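Superoxide dismutase (Candida albicans, PDB 4GUN) probably converts superoxide into hydrogen peroxide and oxygen at a bound manganese ion, as a member of the iron/manganese superoxide dismutase family. Local coordinates at residues A[138-143]-A[160-165]; A[49-54]-A[65-70]; A[120-125]-A[147-152]; A[6-11]-A[39-44]. The protein carries 2 engineered substitutions. One frame throughout, in Å; residues are numbered along the deposited sequence.

Contact 1 of 4, residues A[138-143]-A[160-165]; sequences VKNKQN and APHLVP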
loop_
_atom_site.group_PDB
_atom_site.type_symbol
_atom_site.label_atom_id
_atom_site.label_comp_id
_atom_site.label_asym_id
_atom_site.label_seq_id
_atom_site.Cartn_x
_atom_site.Cartn_y
_atom_site.Cartn_z
ATOM N N VAL A 138 -7.623 17.734 10.279
ATOM C CA VAL A 138 -7.589 18.388 8.958
ATOM C C VAL A 138 -8.839 19.207 8.707
ATOM O O VAL A 138 -9.892 18.861 9.220
ATOM C CB VAL A 138 -7.348 17.387 7.767
ATOM C CG1 VAL A 138 -6.097 16.539 7.966
ATOM C CG2 VAL A 138 -8.555 16.495 7.501
ATOM N N LYS A 139 -8.728 20.257 7.871
ATOM C CA LYS A 139 -9.885 21.058 7.436
ATOM C C LYS A 139 -10.093 20.759 5.952
ATOM O O LYS A 139 -9.144 20.803 5.170
ATOM C CB LYS A 139 -9.641 22.562 7.666
ATOM C CG LYS A 139 -10.644 23.500 6.970
ATOM C CD LYS A 139 -10.111 24.926 6.947
ATOM C CE LYS A 139 -11.183 25.946 6.603
ATOM N NZ LYS A 139 -10.583 27.305 6.368
ATOM N N ASN A 140 -11.341 20.501 5.557
ATOM C CA ASN A 140 -11.650 20.237 4.151
ATOM C C ASN A 140 -12.276 21.500 3.578
ATOM O O ASN A 140 -13.320 21.931 4.033
ATOM C CB ASN A 140 -12.566 19.006 4.022
ATOM C CG ASN A 140 -12.792 18.492 2.618
ATOM O OD1 ASN A 140 -12.810 19.228 1.647
ATOM N ND2 ASN A 140 -12.975 17.194 2.485
ATOM N N LYS A 141 -11.603 22.122 2.615
ATOM C CA LYS A 141 -12.061 23.375 1.993
ATOM C C LYS A 141 -13.290 23.236 1.085
ATOM O O LYS A 141 -13.957 24.241 0.814
ATOM C CB LYS A 141 -10.904 24.031 1.218
ATOM C CG LYS A 141 -9.740 24.462 2.111
ATOM C CD LYS A 141 -8.643 25.158 1.318
ATOM C CE LYS A 141 -7.628 24.182 0.788
ATOM N NZ LYS A 141 -6.690 24.789 -0.191
ATOM N N GLN A 142 -13.599 22.009 0.635
ATOM C CA GLN A 142 -14.694 21.702 -0.295
ATOM C C GLN A 142 -16.067 21.433 0.321
ATOM O O GLN A 142 -17.078 21.683 -0.336
ATOM C CB GLN A 142 -14.314 20.483 -1.152
ATOM C CG GLN A 142 -13.291 20.762 -2.247
ATOM C CD GLN A 142 -12.871 19.498 -2.971
ATOM O OE1 GLN A 142 -12.988 18.369 -2.463
ATOM N NE2 GLN A 142 -12.331 19.667 -4.171
ATOM N N ASN A 143 -16.111 20.816 1.510
ATOM C CA ASN A 143 -17.363 20.420 2.159
ATOM C C ASN A 143 -17.818 21.351 3.310
ATOM O O ASN A 143 -18.459 20.888 4.260
ATOM C CB ASN A 143 -17.242 18.981 2.643
ATOM C CG ASN A 143 -16.251 18.782 3.760
ATOM O OD1 ASN A 143 -15.590 19.721 4.208
ATOM N ND2 ASN A 143 -16.171 17.563 4.276
ATOM N N ALA A 160 -3.341 16.636 -0.473
ATOM C CA ALA A 160 -4.472 16.966 -1.336
ATOM C C ALA A 160 -4.689 18.488 -1.289
ATOM O O ALA A 160 -4.734 19.041 -0.185
ATOM C CB ALA A 160 -5.720 16.238 -0.873
ATOM N N PRO A 161 -4.739 19.196 -2.453
ATOM C CA PRO A 161 -4.923 20.660 -2.424
ATOM C C PRO A 161 -6.122 21.161 -1.606
ATOM O O PRO A 161 -5.984 22.161 -0.919
ATOM C CB PRO A 161 -5.063 21.029 -3.902
ATOM C CG PRO A 161 -4.361 19.940 -4.620
ATOM C CD PRO A 161 -4.669 18.701 -3.840
ATOM N N HIS A 162 -7.258 20.449 -1.626
ATOM C CA HIS A 162 -8.474 20.847 -0.887
ATOM C C HIS A 162 -8.405 20.569 0.630
ATOM O O HIS A 162 -9.379 20.827 1.344
ATOM C CB HIS A 162 -9.707 20.154 -1.493
ATOM C CG HIS A 162 -9.735 18.672 -1.259
ATOM N ND1 HIS A 162 -10.492 18.118 -0.241
ATOM C CD2 HIS A 162 -9.056 17.684 -1.886
ATOM C CE1 HIS A 162 -10.262 16.815 -0.290
ATOM N NE2 HIS A 162 -9.404 16.508 -1.264
ATOM N N LEU A 163 -7.279 20.018 1.120
ATOM C CA LEU A 163 -7.143 19.687 2.540
ATOM C C LEU A 163 -6.040 20.489 3.210
ATOM O O LEU A 163 -4.997 20.725 2.600
ATOM C CB LEU A 163 -6.884 18.192 2.745
ATOM C CG LEU A 163 -8.028 17.218 2.467
ATOM C CD1 LEU A 163 -7.519 15.779 2.536
ATOM C CD2 LEU A 163 -9.194 17.406 3.455
ATOM N N VAL A 164 -6.273 20.900 4.474
ATOM C CA VAL A 164 -5.326 21.708 5.252
ATOM C C VAL A 164 -4.942 20.982 6.544
ATOM O O VAL A 164 -5.829 20.705 7.353
ATOM C CB VAL A 164 -5.894 23.118 5.577
ATOM C CG1 VAL A 164 -4.810 24.020 6.172
ATOM C CG2 VAL A 164 -6.537 23.773 4.355
ATOM N N PRO A 165 -3.637 20.695 6.785
ATOM C CA PRO A 165 -3.265 20.097 8.082
ATOM C C PRO A 165 -3.377 21.173 9.192
ATOM O O PRO A 165 -2.894 22.295 9.014
ATOM C CB PRO A 165 -1.831 19.592 7.847
ATOM C CG PRO A 165 -1.291 20.439 6.730
ATOM C CD PRO A 165 -2.451 20.986 5.940
#
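His-162 and Gln-142 stack flat on each other where strand 133-140 runs out into a loop and the antiparallel strand 163-170 begins; the strands are neighbours in the sheet of the C-terminal domain of the iron/manganese superoxide dismutase fold. The Gln-142 amide is turned only 16° from the imidazole plane, and its OE1 stands over one face, offset toward the rim, while Leu-163 CG lies against the opposite face. From above the ring OE1 makes no hydrogen bond to ND1. That N-H points in the ring plane instead, to Asn-140 OD1, with ND1 to OD1 at 3.2 Å and an angle of 164° at the hydrogen. OD1 has a second donor, the backbone N of Gln-142 at 3.1 Å, which closes an Asx turn. The two donors come from opposite faces of the Asn-140 amide and should restrict its rotation.

Lys-141 crosses Val-164 at about a right angle, its CD 3.9 Å from Val-164 CG2. The chain then bends, chi3 -89° turning CE aside, and NZ donates to Pro-161 O at 2.8 Å. In the strands themselves, Lys-139 and Val-164 form a hydrogen-bonded pair, flanked by the non-hydrogen-bonded pairs Val-138/Pro-165 and Asn-140/Leu-163. On the sheet face of Asn-140 and Leu-163, Asn-140 CB meets Leu-163 CD2 at 3.8 Å. Other subunits reach this edge: His-162 packs on Lys-125 of the second subunit, and Leu-163 O accepts from Lys-61 NZ of the third. Beyond the last strand pair, Lys-141 N donates to His-162 O at 2.9 Å.

Contact 2 of 4, residues A[49-54]-A[65-70]; sequences DALEKA and EIQQNI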
loop_
_atom_site.group_PDB
_atom_site.type_symbol
_atom_site.label_atom_id
_atom_site.label_comp_id
_atom_site.label_asym_id
_atom_site.label_seq_id
_atom_site.Cartn_x
_atom_site.Cartn_y
_atom_site.Cartn_z
ATOM N N ASP A 49 18.381 16.302 -6.635
ATOM C CA ASP A 49 19.565 16.345 -7.488
ATOM C C ASP A 49 19.590 15.095 -8.391
ATOM O O ASP A 49 19.870 15.200 -9.599
ATOM C CB ASP A 49 20.838 16.428 -6.628
ATOM C CG ASP A 49 22.090 16.756 -7.420
ATOM O OD1 ASP A 49 23.191 16.394 -6.958
ATOM O OD2 ASP A 49 21.967 17.382 -8.500
ATOM N N ALA A 50 19.262 13.915 -7.802
ATOM C CA ALA A 50 19.226 12.647 -8.534
ATOM C C ALA A 50 18.125 12.662 -9.619
ATOM O O ALA A 50 18.339 12.172 -10.734
ATOM C CB ALA A 50 19.026 11.490 -7.566
ATOM N N LEU A 51 16.973 13.269 -9.291
ATOM C CA LEU A 51 15.794 13.391 -10.151
ATOM C C LEU A 51 16.062 14.217 -11.416
ATOM O O LEU A 51 15.705 13.771 -12.507
ATOM C CB LEU A 51 14.614 13.977 -9.338
ATOM C CG LEU A 51 13.182 13.874 -9.911
ATOM C CD1 LEU A 51 12.808 15.096 -10.723
ATOM C CD2 LEU A 51 12.921 12.538 -10.627
ATOM N N GLU A 52 16.684 15.400 -11.280
ATOM C CA GLU A 52 16.997 16.276 -12.426
ATOM C C GLU A 52 17.961 15.618 -13.410
ATOM O O GLU A 52 17.769 15.718 -14.628
ATOM C CB GLU A 52 17.498 17.647 -11.958
ATOM C CG GLU A 52 16.434 18.380 -11.157
ATOM C CD GLU A 52 16.869 19.607 -10.385
ATOM O OE1 GLU A 52 18.065 19.713 -10.033
ATOM O OE2 GLU A 52 15.989 20.439 -10.077
ATOM N N LYS A 53 18.955 14.894 -12.876
ATOM C CA LYS A 53 19.927 14.114 -13.640
ATOM C C LYS A 53 19.195 13.032 -14.471
ATOM O O LYS A 53 19.355 12.990 -15.691
ATOM C CB LYS A 53 20.921 13.447 -12.677
ATOM C CG LYS A 53 22.340 13.994 -12.728
ATOM C CD LYS A 53 23.299 13.155 -11.862
ATOM C CE LYS A 53 23.720 11.849 -12.517
ATOM N NZ LYS A 53 24.454 10.960 -11.579
ATOM N N ALA A 54 18.367 12.192 -13.815
ATOM C CA ALA A 54 17.621 11.112 -14.459
ATOM C C ALA A 54 16.519 11.567 -15.443
ATOM O O ALA A 54 16.368 10.935 -16.495
ATOM C CB ALA A 54 17.048 10.168 -13.411
ATOM N N GLU A 65 12.121 5.064 -9.620
ATOM C CA GLU A 65 12.759 4.661 -8.363
ATOM C C GLU A 65 12.909 5.825 -7.363
ATOM O O GLU A 65 12.595 5.642 -6.184
ATOM C CB GLU A 65 14.115 3.964 -8.650
ATOM C CG GLU A 65 14.807 3.362 -7.433
ATOM C CD GLU A 65 14.274 2.053 -6.866
ATOM O OE1 GLU A 65 13.130 1.665 -7.197
ATOM O OE2 GLU A 65 15.001 1.425 -6.061
ATOM N N ILE A 66 13.365 7.019 -7.849
ATOM C CA ILE A 66 13.637 8.247 -7.080
ATOM C C ILE A 66 12.360 8.871 -6.487
ATOM O O ILE A 66 12.424 9.468 -5.409
ATOM C CB ILE A 66 14.487 9.284 -7.912
ATOM C CG1 ILE A 66 15.890 8.716 -8.273
ATOM C CG2 ILE A 66 14.669 10.614 -7.163
ATOM C CD1 ILE A 66 16.559 9.395 -9.519
ATOM N N GLN A 67 11.217 8.752 -7.173
ATOM C CA GLN A 67 9.932 9.292 -6.684
ATOM C C GLN A 67 9.620 8.916 -5.233
ATOM O O GLN A 67 9.164 9.774 -4.470
ATOM C CB GLN A 67 8.749 8.869 -7.576
ATOM C CG GLN A 67 8.717 9.503 -8.942
ATOM C CD GLN A 67 9.215 10.927 -8.973
ATOM O OE1 GLN A 67 8.666 11.834 -8.338
ATOM N NE2 GLN A 67 10.267 11.149 -9.738
ATOM N N GLN A 68 9.890 7.655 -4.848
ATOM C CA GLN A 68 9.672 7.171 -3.474
ATOM C C GLN A 68 10.481 7.987 -2.455
ATOM O O GLN A 68 9.959 8.306 -1.394
ATOM C CB GLN A 68 9.988 5.662 -3.349
ATOM C CG GLN A 68 9.535 4.988 -2.025
ATOM C CD GLN A 68 8.155 5.371 -1.519
ATOM O OE1 GLN A 68 7.157 5.390 -2.256
ATOM N NE2 GLN A 68 8.064 5.652 -0.225
ATOM N N ASN A 69 11.725 8.363 -2.806
ATOM C CA ASN A 69 12.603 9.146 -1.928
ATOM C C ASN A 69 12.163 10.584 -1.828
ATOM O O ASN A 69 12.356 11.211 -0.786
ATOM C CB ASN A 69 14.064 9.016 -2.361
ATOM C CG ASN A 69 14.546 7.592 -2.335
ATOM O OD1 ASN A 69 14.081 6.773 -1.534
ATOM N ND2 ASN A 69 15.428 7.250 -3.263
ATOM N N ILE A 70 11.504 11.092 -2.890
ATOM C CA ILE A 70 10.950 12.433 -2.921
ATOM C C ILE A 70 9.775 12.510 -1.946
ATOM O O ILE A 70 9.755 13.381 -1.079
ATOM C CB ILE A 70 10.589 12.855 -4.372
ATOM C CG1 ILE A 70 11.889 13.068 -5.206
ATOM C CG2 ILE A 70 9.713 14.121 -4.365
ATOM C CD1 ILE A 70 11.641 13.109 -6.738
#
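Leu-51 and Ile-66 mark the closest backbone pairing of two antiparallel helices, their CA atoms 6.4 Å apart; the axes of 49-54 and 65-70 pass at 9.8 Å with 154° between their directions. The segments belong to helices 26-56 and 60-85, which form the helical hairpin of the N-terminal domain.

Ile-66 reaches across with its delta methyl. CD1 comes to 3.8 Å from Ala-50 CB and 4.0 Å from Ala-54 CB, and so touches two residues one helical turn apart. The same methyl also lies on the backbone, 3.5 Å from Ala-50 O. Its other branch, CG2, is directed to Leu-51, whose CB lies 4.0 Å away.

Leu-51 carries the other half of the contact. Its CG is anti to the backbone N (chi1 -165°), and it meets the tip of Ile-70, CG to CD1 at 3.6 Å, the two side chains crossing at about a right angle. Gln-67 begins by pointing away from helix 26-56, but a bend at chi2 (-35°) turns CD back and the amide approaches Leu-51 obliquely. The approach of its NE2 to Leu-51 CD2 is very short for such a pair, and its detail is doubtful; NE2 has its hydrogen bond with Val-63 O, one turn earlier in its own helix. Leu-51 packs on Leu-51 of the third subunit, and Gln-67 on Gln-67 of that subunit.

No hydrogen bond joins the two segments. The helices are held here by buried aliphatic contacts, and the NE2 of Gln-67 is satisfied within its own helix.

Contact 3 of 4, residues A[120-125]-A[147-152]; sequences DITNSK and LDVVTT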
loop_
_atom_site.group_PDB
_atom_site.type_symbol
_atom_site.label_atom_id
_atom_site.label_comp_id
_atom_site.label_asym_id
_atom_site.label_seq_id
_atom_site.Cartn_x
_atom_site.Cartn_y
_atom_site.Cartn_z
ATOM N N ASP A 120 -10.021 13.026 22.346
ATOM C CA ASP A 120 -10.341 11.598 22.550
ATOM C C ASP A 120 -10.382 10.830 21.235
ATOM O O ASP A 120 -9.845 9.723 21.153
ATOM C CB ASP A 120 -11.671 11.417 23.289
ATOM C CG ASP A 120 -11.644 11.765 24.755
ATOM O OD1 ASP A 120 -10.537 11.750 25.356
ATOM O OD2 ASP A 120 -12.725 12.047 25.310
ATOM N N ILE A 121 -11.026 11.416 20.216
ATOM C CA ILE A 121 -11.122 10.843 18.870
ATOM C C ILE A 121 -9.713 10.723 18.245
ATOM O O ILE A 121 -9.373 9.657 17.729
ATOM C CB ILE A 121 -12.138 11.616 17.986
ATOM C CG1 ILE A 121 -13.573 11.409 18.501
ATOM C CG2 ILE A 121 -12.029 11.198 16.521
ATOM C CD1 ILE A 121 -14.539 12.527 18.144
ATOM N N THR A 122 -8.892 11.781 18.348
ATOM C CA THR A 122 -7.518 11.757 17.840
ATOM C C THR A 122 -6.665 10.691 18.551
ATOM O O THR A 122 -5.882 9.997 17.899
ATOM C CB THR A 122 -6.856 13.146 17.926
ATOM O OG1 THR A 122 -7.686 14.115 17.284
ATOM C CG2 THR A 122 -5.468 13.169 17.280
ATOM N N ASN A 123 -6.807 10.578 19.883
ATOM C CA ASN A 123 -6.047 9.599 20.650
ATOM C C ASN A 123 -6.431 8.178 20.244
ATOM O O ASN A 123 -5.553 7.315 20.215
ATOM C CB ASN A 123 -6.173 9.837 22.156
ATOM C CG ASN A 123 -5.378 11.010 22.665
ATOM O OD1 ASN A 123 -4.393 11.452 22.065
ATOM N ND2 ASN A 123 -5.811 11.570 23.782
ATOM N N SER A 124 -7.727 7.963 19.865
ATOM C CA SER A 124 -8.250 6.680 19.376
ATOM C C SER A 124 -7.640 6.349 18.002
ATOM O O SER A 124 -7.266 5.205 17.767
ATOM C CB SER A 124 -9.777 6.683 19.317
ATOM O OG SER A 124 -10.323 6.241 20.549
ATOM N N LYS A 125 -7.520 7.355 17.113
ATOM C CA LYS A 125 -6.877 7.199 15.805
ATOM C C LYS A 125 -5.391 6.895 15.964
ATOM O O LYS A 125 -4.877 6.006 15.287
ATOM C CB LYS A 125 -7.065 8.444 14.924
ATOM C CG LYS A 125 -8.397 8.503 14.172
ATOM C CD LYS A 125 -8.456 7.563 12.959
ATOM C CE LYS A 125 -9.201 8.128 11.771
ATOM N NZ LYS A 125 -10.578 8.599 12.104
ATOM N N LEU A 147 -13.976 19.622 9.673
ATOM C CA LEU A 147 -12.833 19.014 10.307
ATOM C C LEU A 147 -12.998 17.501 10.273
ATOM O O LEU A 147 -14.120 16.986 10.243
ATOM C CB LEU A 147 -12.749 19.475 11.773
ATOM C CG LEU A 147 -12.457 20.960 12.030
ATOM C CD1 LEU A 147 -12.700 21.292 13.483
ATOM C CD2 LEU A 147 -11.015 21.348 11.592
ATOM N N ASP A 148 -11.862 16.790 10.288
ATOM C CA ASP A 148 -11.828 15.338 10.351
ATOM C C ASP A 148 -10.488 14.943 10.938
ATOM O O ASP A 148 -9.563 15.754 10.936
ATOM C CB ASP A 148 -12.038 14.699 8.969
ATOM C CG ASP A 148 -12.372 13.199 8.952
ATOM O OD1 ASP A 148 -12.953 12.689 9.965
ATOM O OD2 ASP A 148 -12.090 12.547 7.925
ATOM N N VAL A 149 -10.399 13.735 11.495
ATOM C CA VAL A 149 -9.137 13.216 12.030
ATOM C C VAL A 149 -8.735 12.094 11.068
ATOM O O VAL A 149 -9.550 11.199 10.814
ATOM C CB VAL A 149 -9.197 12.730 13.516
ATOM C CG1 VAL A 149 -7.792 12.393 14.030
ATOM C CG2 VAL A 149 -9.850 13.778 14.425
ATOM N N VAL A 150 -7.513 12.174 10.502
ATOM C CA VAL A 150 -6.970 11.193 9.537
ATOM C C VAL A 150 -5.578 10.692 9.994
ATOM O O VAL A 150 -4.912 11.358 10.776
ATOM C CB VAL A 150 -6.945 11.781 8.081
ATOM C CG1 VAL A 150 -5.984 12.944 7.964
ATOM C CG2 VAL A 150 -6.608 10.727 7.026
ATOM N N THR A 151 -5.165 9.519 9.524
ATOM C CA THR A 151 -3.822 9.008 9.809
ATOM C C THR A 151 -3.086 8.778 8.497
ATOM O O THR A 151 -3.714 8.508 7.474
ATOM C CB THR A 151 -3.827 7.714 10.638
ATOM O OG1 THR A 151 -4.479 6.696 9.886
ATOM C CG2 THR A 151 -4.425 7.892 12.024
ATOM N N THR A 152 -1.755 8.868 8.534
ATOM C CA THR A 152 -0.927 8.574 7.376
ATOM C C THR A 152 0.133 7.594 7.843
ATOM O O THR A 152 0.443 7.564 9.039
ATOM C CB THR A 152 -0.337 9.839 6.728
ATOM O OG1 THR A 152 0.759 10.328 7.500
ATOM C CG2 THR A 152 -1.387 10.935 6.441
#
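The flat group that Lys-125 meets across this contact is the peptide carbonyl of Val-149: NZ stands over one face of its plane, 41° out of it, and donates to Val-149 O at 3.1 Å. Bends at chi2, chi3 and chi4 curl the lysine chain back on the strand, and CE also comes close to the carbonyl, 3.2 Å from Val-149 O. Lys-125 and Val-149 slide past each other in opposite directions, with Lys-125 CG 3.9 Å from Val-149 CG1. The carboxylate of Asp-148 is not in contact with NZ, although its negative charge nearby may still favour the ammonium group electrostatically.

Val-149 spreads both methyls against the helix. Thr-122 crosses it at about a right angle and touches both branches with OG1, 3.6 Å from CG2 of Val-149 and 3.7 Å from CG1; the hydroxyl's hydrogen bond goes to Leu-118 O in its own helix. Ile-121 adds its CG2, 4.0 Å from Val-149 CG2.

This is helix-on-sheet packing in the C-terminal domain, which combines helices with an antiparallel sheet. Helix 115-127 lies against strand 146-153, an outermost strand of that sheet within the chain, and the segment axes run nearly parallel, 18° apart at a closest approach of 8.7 Å. Val-149 and Thr-151 point toward the helix, whereas Val-150 points away from it and packs on Ile-158. Lys-125 also packs on His-162 of the second subunit. In Thr-151 it is the methyl that touches the helix: CG2, anti to the carbonyl carbon, lies 4.0 Å from Lys-125 CB and against the backbone O of the same lysine.

Contact 4 of 4, residues A[6-11]-A[39-44]; sequences EKISLP and AYVNGY
Ser-9 and Val-41 bring the two backbones nearest, CA to CA 6.0 Å, where a chain without regular secondary structure, 6-11, meets the helical segment 39-44. This is the N-terminal arm of the fold lying over the first helix, 26-56, of the helical hairpin domain. No direct hydrogen bond links the two segments.

Val-41 points toward the arm and sets its two methyls against successive parts of it. CG1 lies 3.5 Å from Ile-8 O, and CG2, on the other branch, lies 3.9 Å from Leu-10 N. Ile-8 packs its side chain against the helix in return. Its CG1 lies between the backbone N and the carbonyl carbon (chi1 65°), and CD1 touches both Val-41 CA, at 3.8 Å, and Tyr-44 CB. Tyr-44 crosses Ile-8 at about a right angle; its ring is met obliquely by Ile-8 CG1, 3.8 Å from CD2, while Ile-8 CG2 touches CE2. Leu-60 of the third subunit packs on both Ile-8 and Tyr-44.

Tyr-40, one residue before Val-41, turns its ring away from the arm and toward the metal site, where its side chain comes within about 5 Å of the manganese ion. There it meets the ring of His-80, a manganese ligand, and its OH is hydrogen-bonded to Gln-155 NE2.

At the other end of the contact Glu-6 O lies at the edge of the Tyr-44 ring, and a water in the ring plane joins them: Tyr-44 OH donates to the water oxygen at 2.8 Å, and the water donates to Glu-6 O at 2.7 Å.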
loop_
_atom_site.group_PDB
_atom_site.type_symbol
_atom_site.label_atom_id
_atom_site.label_comp_id
_atom_site.label_asym_id
_atom_site.label_seq_id
_atom_site.Cartn_x
_atom_site.Cartn_y
_atom_site.Cartn_z
ATOM N N GLU A 6 15.970 25.732 -4.868
ATOM C CA GLU A 6 15.210 24.484 -4.751
ATOM C C GLU A 6 15.553 23.725 -3.466
ATOM O O GLU A 6 14.804 22.827 -3.076
ATOM C CB GLU A 6 15.477 23.565 -5.963
ATOM C CG GLU A 6 15.069 24.139 -7.314
ATOM C CD GLU A 6 15.553 23.342 -8.512
ATOM O OE1 GLU A 6 16.542 22.590 -8.369
ATOM O OE2 GLU A 6 14.937 23.465 -9.594
ATOM N N LYS A 7 16.699 24.062 -2.833
ATOM C CA LYS A 7 17.199 23.411 -1.622
ATOM C C LYS A 7 16.369 23.773 -0.414
ATOM O O LYS A 7 16.073 24.950 -0.217
ATOM C CB LYS A 7 18.656 23.828 -1.360
ATOM C CG LYS A 7 19.691 23.029 -2.132
ATOM C CD LYS A 7 21.116 23.388 -1.708
ATOM C CE LYS A 7 21.569 22.677 -0.450
ATOM N NZ LYS A 7 22.995 22.962 -0.134
ATOM N N ILE A 8 16.012 22.772 0.412
ATOM C CA ILE A 8 15.293 22.996 1.667
ATOM C C ILE A 8 16.313 23.027 2.818
ATOM O O ILE A 8 17.431 22.511 2.683
ATOM C CB ILE A 8 14.136 21.982 1.932
ATOM C CG1 ILE A 8 14.654 20.539 2.123
ATOM C CG2 ILE A 8 13.052 22.084 0.832
ATOM C CD1 ILE A 8 13.725 19.593 2.783
ATOM N N SER A 9 15.926 23.627 3.949
ATOM C CA SER A 9 16.814 23.710 5.102
ATOM C C SER A 9 16.068 23.413 6.381
ATOM O O SER A 9 14.835 23.421 6.397
ATOM C CB SER A 9 17.531 25.059 5.137
ATOM O OG SER A 9 16.622 26.136 5.272
ATOM N N LEU A 10 16.804 23.091 7.439
ATOM C CA LEU A 10 16.208 22.797 8.732
ATOM C C LEU A 10 15.566 24.081 9.272
ATOM O O LEU A 10 16.259 25.091 9.324
ATOM C CB LEU A 10 17.287 22.284 9.704
ATOM C CG LEU A 10 16.810 21.764 11.062
ATOM C CD1 LEU A 10 16.138 20.427 10.918
ATOM C CD2 LEU A 10 17.992 21.632 12.031
ATOM N N PRO A 11 14.257 24.091 9.640
ATOM C CA PRO A 11 13.659 25.334 10.164
ATOM C C PRO A 11 14.169 25.671 11.568
ATOM O O PRO A 11 14.670 24.796 12.286
ATOM C CB PRO A 11 12.161 25.017 10.187
ATOM C CG PRO A 11 12.108 23.533 10.448
ATOM C CD PRO A 11 13.277 22.984 9.646
ATOM N N ALA A 39 18.024 14.394 8.582
ATOM C CA ALA A 39 18.116 13.290 7.616
ATOM C C ALA A 39 17.095 13.453 6.473
ATOM O O ALA A 39 17.419 13.167 5.319
ATOM C CB ALA A 39 17.944 11.945 8.315
ATOM N N TYR A 40 15.895 13.966 6.771
ATOM C CA TYR A 40 14.909 14.246 5.718
ATOM C C TYR A 40 15.316 15.487 4.884
ATOM O O TYR A 40 15.074 15.495 3.682
ATOM C CB TYR A 40 13.491 14.417 6.292
ATOM C CG TYR A 40 13.003 13.241 7.111
ATOM C CD1 TYR A 40 12.875 11.975 6.544
ATOM C CD2 TYR A 40 12.584 13.411 8.424
ATOM C CE1 TYR A 40 12.413 10.894 7.287
ATOM C CE2 TYR A 40 12.147 12.330 9.190
ATOM C CZ TYR A 40 12.045 11.078 8.614
ATOM O OH TYR A 40 11.603 10.021 9.375
ATOM N N VAL A 41 15.929 16.526 5.507
ATOM C CA VAL A 41 16.403 17.724 4.784
ATOM C C VAL A 41 17.445 17.294 3.716
ATOM O O VAL A 41 17.388 17.719 2.547
ATOM C CB VAL A 41 16.988 18.796 5.766
ATOM C CG1 VAL A 41 17.766 19.892 5.012
ATOM C CG2 VAL A 41 15.886 19.424 6.617
ATOM N N ASN A 42 18.402 16.454 4.147
ATOM C CA ASN A 42 19.470 15.944 3.303
ATOM C C ASN A 42 18.955 15.002 2.218
ATOM O O ASN A 42 19.360 15.130 1.054
ATOM C CB ASN A 42 20.558 15.286 4.164
ATOM C CG ASN A 42 21.345 16.305 4.957
ATOM O OD1 ASN A 42 21.395 17.490 4.598
ATOM N ND2 ASN A 42 22.011 15.866 6.030
ATOM N N GLY A 43 18.050 14.097 2.615
ATOM C CA GLY A 43 17.438 13.119 1.740
ATOM C C GLY A 43 16.659 13.775 0.621
ATOM O O GLY A 43 16.799 13.376 -0.533
ATOM N N TYR A 44 15.886 14.826 0.934
ATOM C CA TYR A 44 15.154 15.543 -0.107
ATOM C C TYR A 44 16.099 16.249 -1.071
ATOM O O TYR A 44 15.937 16.091 -2.279
ATOM C CB TYR A 44 14.088 16.513 0.469
ATOM C CG TYR A 44 13.339 17.301 -0.588
ATOM C CD1 TYR A 44 12.198 16.785 -1.195
ATOM C CD2 TYR A 44 13.757 18.575 -0.960
ATOM C CE1 TYR A 44 11.519 17.498 -2.186
ATOM C CE2 TYR A 44 13.099 19.289 -1.961
ATOM C CZ TYR A 44 11.974 18.751 -2.565
ATOM O OH TYR A 44 11.323 19.477 -3.530
HETATM O O HOH W 1 12.397 22.042 -4.006
#

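The four contacts form two touching pairs, one in each domain. Contacts 1 and 3 share the sheet: Val-138 N lies 2.8 Å from Asp-148 O, a probable hydrogen bond between adjacent strands. Across the subunit interface they meet again: His-162 of contact 1 packs on Lys-125 of the second subunit, the residue that in its own chain belongs to contact 3. Contacts 2 and 4 both use helix 26-56, their centres 14 Å apart, and like charges come close between Glu-52 and Glu-6. Contacts 1, 2 and 4 all touch the third subunit. Contact 4 reaches the manganese site through Tyr-40; in contact 3 the Thr-151 side chain is about 11 Å from that of the ligand Asp-170.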